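Long-range contact in Exo-beta-1,3-glucanase (Streptomyces sp. SirexAA-E, PDB 4PEY), which hydrolyses laminarin and laminarioligosaccharides as an exo-beta-1,3-glucanase, producing glucose and laminaribiose: residues 176-184 and 239-247. The protein carries 1 engineered substitution. Residues are numbered along the deposited sequence; the frame is centred on the assembly and turned at random.
Sequences YTRDSSVGG and KRTNARGTS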
loop_
_atom_site.group_PDB
_atom_site.type_symbol
_atom_site.label_atom_id
_atom_site.label_comp_id
_atom_site.label_asym_id
_atom_site.label_seq_id
_atom_site.Cartn_x
_atom_site.Cartn_y
_atom_site.Cartn_z
ATOM N N TYR A 176 8.775 5.518 -0.674
ATOM C CA TYR A 176 9.483 4.256 -0.453
ATOM C C TYR A 176 9.760 3.551 -1.774
ATOM O O TYR A 176 8.858 3.365 -2.590
ATOM C CB TYR A 176 8.693 3.317 0.471
ATOM C CG TYR A 176 9.388 1.984 0.713
ATOM C CD1 TYR A 176 10.711 1.933 1.158
ATOM C CD2 TYR A 176 8.725 0.779 0.494
ATOM C CE1 TYR A 176 11.344 0.715 1.384
ATOM C CE2 TYR A 176 9.352 -0.445 0.722
ATOM C CZ TYR A 176 10.655 -0.470 1.168
ATOM O OH TYR A 176 11.261 -1.688 1.390
ATOM N N THR A 177 11.013 3.155 -1.970
ATOM C CA THR A 177 11.422 2.399 -3.146
ATOM C C THR A 177 12.142 1.151 -2.663
ATOM O O THR A 177 13.047 1.259 -1.822
ATOM C CB THR A 177 12.374 3.222 -4.059
ATOM O OG1 THR A 177 11.798 4.503 -4.341
ATOM C CG2 THR A 177 12.684 2.483 -5.370
ATOM N N ARG A 178 11.766 -0.028 -3.161
ATOM C CA ARG A 178 12.561 -1.217 -2.831
ATOM C C ARG A 178 12.896 -2.083 -4.031
ATOM O O ARG A 178 12.154 -2.141 -5.018
ATOM C CB ARG A 178 11.887 -2.083 -1.759
ATOM C CG ARG A 178 10.698 -2.876 -2.197
ATOM C CD ARG A 178 10.418 -4.106 -1.279
ATOM N NE ARG A 178 9.263 -4.817 -1.816
ATOM C CZ ARG A 178 9.305 -5.621 -2.880
ATOM N NH1 ARG A 178 10.459 -5.881 -3.488
ATOM N NH2 ARG A 178 8.187 -6.168 -3.336
ATOM N N ASP A 179 14.064 -2.714 -3.932
ATOM C CA ASP A 179 14.483 -3.792 -4.825
ATOM C C ASP A 179 14.318 -3.381 -6.281
ATOM O O ASP A 179 13.577 -3.994 -7.048
ATOM C CB ASP A 179 13.706 -5.061 -4.478
ATOM C CG ASP A 179 13.906 -5.461 -3.026
ATOM O OD1 ASP A 179 14.929 -5.037 -2.445
ATOM O OD2 ASP A 179 13.055 -6.172 -2.459
ATOM N N SER A 180 15.024 -2.311 -6.625
ATOM C CA SER A 180 14.856 -1.616 -7.893
ATOM C C SER A 180 16.200 -1.099 -8.384
ATOM O O SER A 180 17.225 -1.264 -7.719
ATOM C CB SER A 180 13.873 -0.441 -7.738
ATOM O OG SER A 180 12.536 -0.875 -7.508
ATOM N N SER A 181 16.177 -0.468 -9.548
ATOM C CA SER A 181 17.338 0.195 -10.116
ATOM C C SER A 181 16.912 1.573 -10.608
ATOM O O SER A 181 15.911 1.690 -11.308
ATOM C CB SER A 181 17.917 -0.636 -11.267
ATOM O OG SER A 181 18.903 0.082 -11.986
ATOM N N VAL A 182 17.645 2.616 -10.224
ATOM C CA VAL A 182 17.363 3.961 -10.739
ATOM C C VAL A 182 18.636 4.591 -11.311
ATOM O O VAL A 182 19.741 4.366 -10.794
ATOM C CB VAL A 182 16.758 4.900 -9.648
ATOM C CG1 VAL A 182 15.458 4.321 -9.111
ATOM C CG2 VAL A 182 17.757 5.178 -8.518
ATOM N N GLY A 183 18.489 5.365 -12.387
ATOM C CA GLY A 183 19.627 6.061 -12.967
ATOM C C GLY A 183 20.078 7.239 -12.123
ATOM O O GLY A 183 21.238 7.648 -12.177
ATOM N N GLY A 184 19.150 7.787 -11.344
ATOM C CA GLY A 184 19.427 8.917 -10.478
ATOM C C GLY A 184 18.231 9.199 -9.594
ATOM O O GLY A 184 17.134 8.693 -9.836
ATOM N N LYS A 239 10.539 -16.153 -3.068
ATOM C CA LYS A 239 11.036 -15.118 -2.166
ATOM C C LYS A 239 12.535 -14.909 -2.340
ATOM O O LYS A 239 13.268 -15.808 -2.765
ATOM C CB LYS A 239 10.701 -15.445 -0.704
ATOM C CG LYS A 239 11.702 -16.279 0.058
ATOM C CD LYS A 239 11.301 -16.344 1.545
ATOM C CE LYS A 239 12.342 -17.082 2.379
ATOM N NZ LYS A 239 12.484 -18.498 1.955
ATOM N N ARG A 240 12.962 -13.689 -2.033
ATOM C CA ARG A 240 14.368 -13.313 -2.003
ATOM C C ARG A 240 14.755 -12.897 -0.589
ATOM O O ARG A 240 13.993 -12.220 0.090
ATOM C CB ARG A 240 14.643 -12.159 -2.970
ATOM C CG ARG A 240 14.490 -12.504 -4.427
ATOM C CD ARG A 240 15.088 -11.404 -5.285
ATOM N NE ARG A 240 14.197 -10.259 -5.462
ATOM C CZ ARG A 240 14.567 -9.119 -6.038
ATOM N NH1 ARG A 240 15.826 -8.961 -6.446
ATOM N NH2 ARG A 240 13.695 -8.129 -6.186
ATOM N N THR A 241 15.931 -13.303 -0.134
ATOM C CA THR A 241 16.443 -12.790 1.133
ATOM C C THR A 241 17.601 -11.847 0.836
ATOM O O THR A 241 18.373 -12.082 -0.098
ATOM C CB THR A 241 16.893 -13.920 2.072
ATOM O OG1 THR A 241 17.944 -14.659 1.449
ATOM C CG2 THR A 241 15.742 -14.859 2.345
ATOM N N ASN A 242 17.700 -10.770 1.612
ATOM C CA ASN A 242 18.687 -9.726 1.354
ATOM C C ASN A 242 18.637 -9.288 -0.107
ATOM O O ASN A 242 19.651 -9.270 -0.810
ATOM C CB ASN A 242 20.084 -10.208 1.738
ATOM C CG ASN A 242 20.195 -10.501 3.216
ATOM O OD1 ASN A 242 19.688 -9.745 4.045
ATOM N ND2 ASN A 242 20.836 -11.607 3.553
ATOM N N ALA A 243 17.426 -8.958 -0.546
ATOM C CA ALA A 243 17.154 -8.602 -1.929
ATOM C C ALA A 243 17.790 -7.270 -2.309
ATOM O O ALA A 243 17.854 -6.342 -1.501
ATOM C CB ALA A 243 15.653 -8.550 -2.160
ATOM N N ARG A 244 18.242 -7.182 -3.556
ATOM C CA ARG A 244 18.749 -5.936 -4.105
ATOM C C ARG A 244 18.565 -5.953 -5.613
ATOM O O ARG A 244 18.834 -6.969 -6.261
ATOM C CB ARG A 244 20.219 -5.726 -3.731
ATOM C CG ARG A 244 20.817 -4.414 -4.242
ATOM C CD ARG A 244 22.210 -4.157 -3.659
ATOM N NE ARG A 244 22.835 -2.983 -4.268
ATOM C CZ ARG A 244 22.617 -1.729 -3.882
ATOM N NH1 ARG A 244 21.807 -1.477 -2.860
ATOM N NH2 ARG A 244 23.223 -0.725 -4.514
ATOM N N GLY A 245 18.094 -4.834 -6.164
ATOM C CA GLY A 245 17.828 -4.743 -7.591
ATOM C C GLY A 245 16.588 -5.513 -7.999
ATOM O O GLY A 245 15.911 -6.107 -7.160
ATOM N N THR A 246 16.294 -5.511 -9.296
ATOM C CA THR A 246 15.070 -6.127 -9.783
ATOM C C THR A 246 15.167 -7.652 -9.807
ATOM O O THR A 246 16.262 -8.231 -9.860
ATOM C CB THR A 246 14.713 -5.640 -11.197
ATOM O OG1 THR A 246 15.709 -6.092 -12.123
ATOM C CG2 THR A 246 14.612 -4.114 -11.237
ATOM N N SER A 247 14.003 -8.293 -9.796
ATOM C CA SER A 247 13.920 -9.746 -9.837
ATOM C C SER A 247 14.065 -10.293 -11.258
ATOM O O SER A 247 14.384 -11.474 -11.453
ATOM C CB SER A 247 12.585 -10.212 -9.252
ATOM O OG SER A 247 11.507 -9.845 -10.103
#
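Asp179 carries CG anti to the carbonyl carbon, beside the backbone N (chi1 -57°), which sets the carboxylate over the methyl of Ala243. Arg240 has a similar first torsion and bends at chi3 (-81°), and its guanidinium ends beside Asp179 CB. Asp179 CB lies 3.5 Å from Arg240 NH2, in an oblique approach. Asp179 OD2 is 3.5 Å from Ala243 CB. The Asp179 carboxylate and the Arg240 guanidinium are turned 64° apart and are not salt-bridged; OD2 lies well out of the guanidinium plane. Instead, Asp179 OD2 takes a 2.8 Å salt bridge from Arg178 NH1, met on the anti side but tilted out of the carboxylate plane, and a hydrogen bond with Ser219 OG. Asp179 OD1 is held by Thr216. Glu221 OE2 forms salt bridges with both Arg178 NH1 and Arg240 NH2. Arg240 grips Gly245 O end-on with NH1 (2.9 Å) and NH2 (3.2 Å), across the corner at 241-242. The backbones meet through a CA-H...O contact, Gly245 CA to Ser180 O, at 3.5 Å. An alanine in place of Asp179 would probably leave Thr216 OG1 and Ser219 OG without their carboxylate partners, cost Arg178 one of its salt bridges and open a gap over the Ala243 methyl. The contact packs the corner between strands 174-178 and 180-182 of a parallel beta-helix coil against the end of strand 231-243, where Asn242 and Ala243 form a G1 beta bulge opposite Thr216.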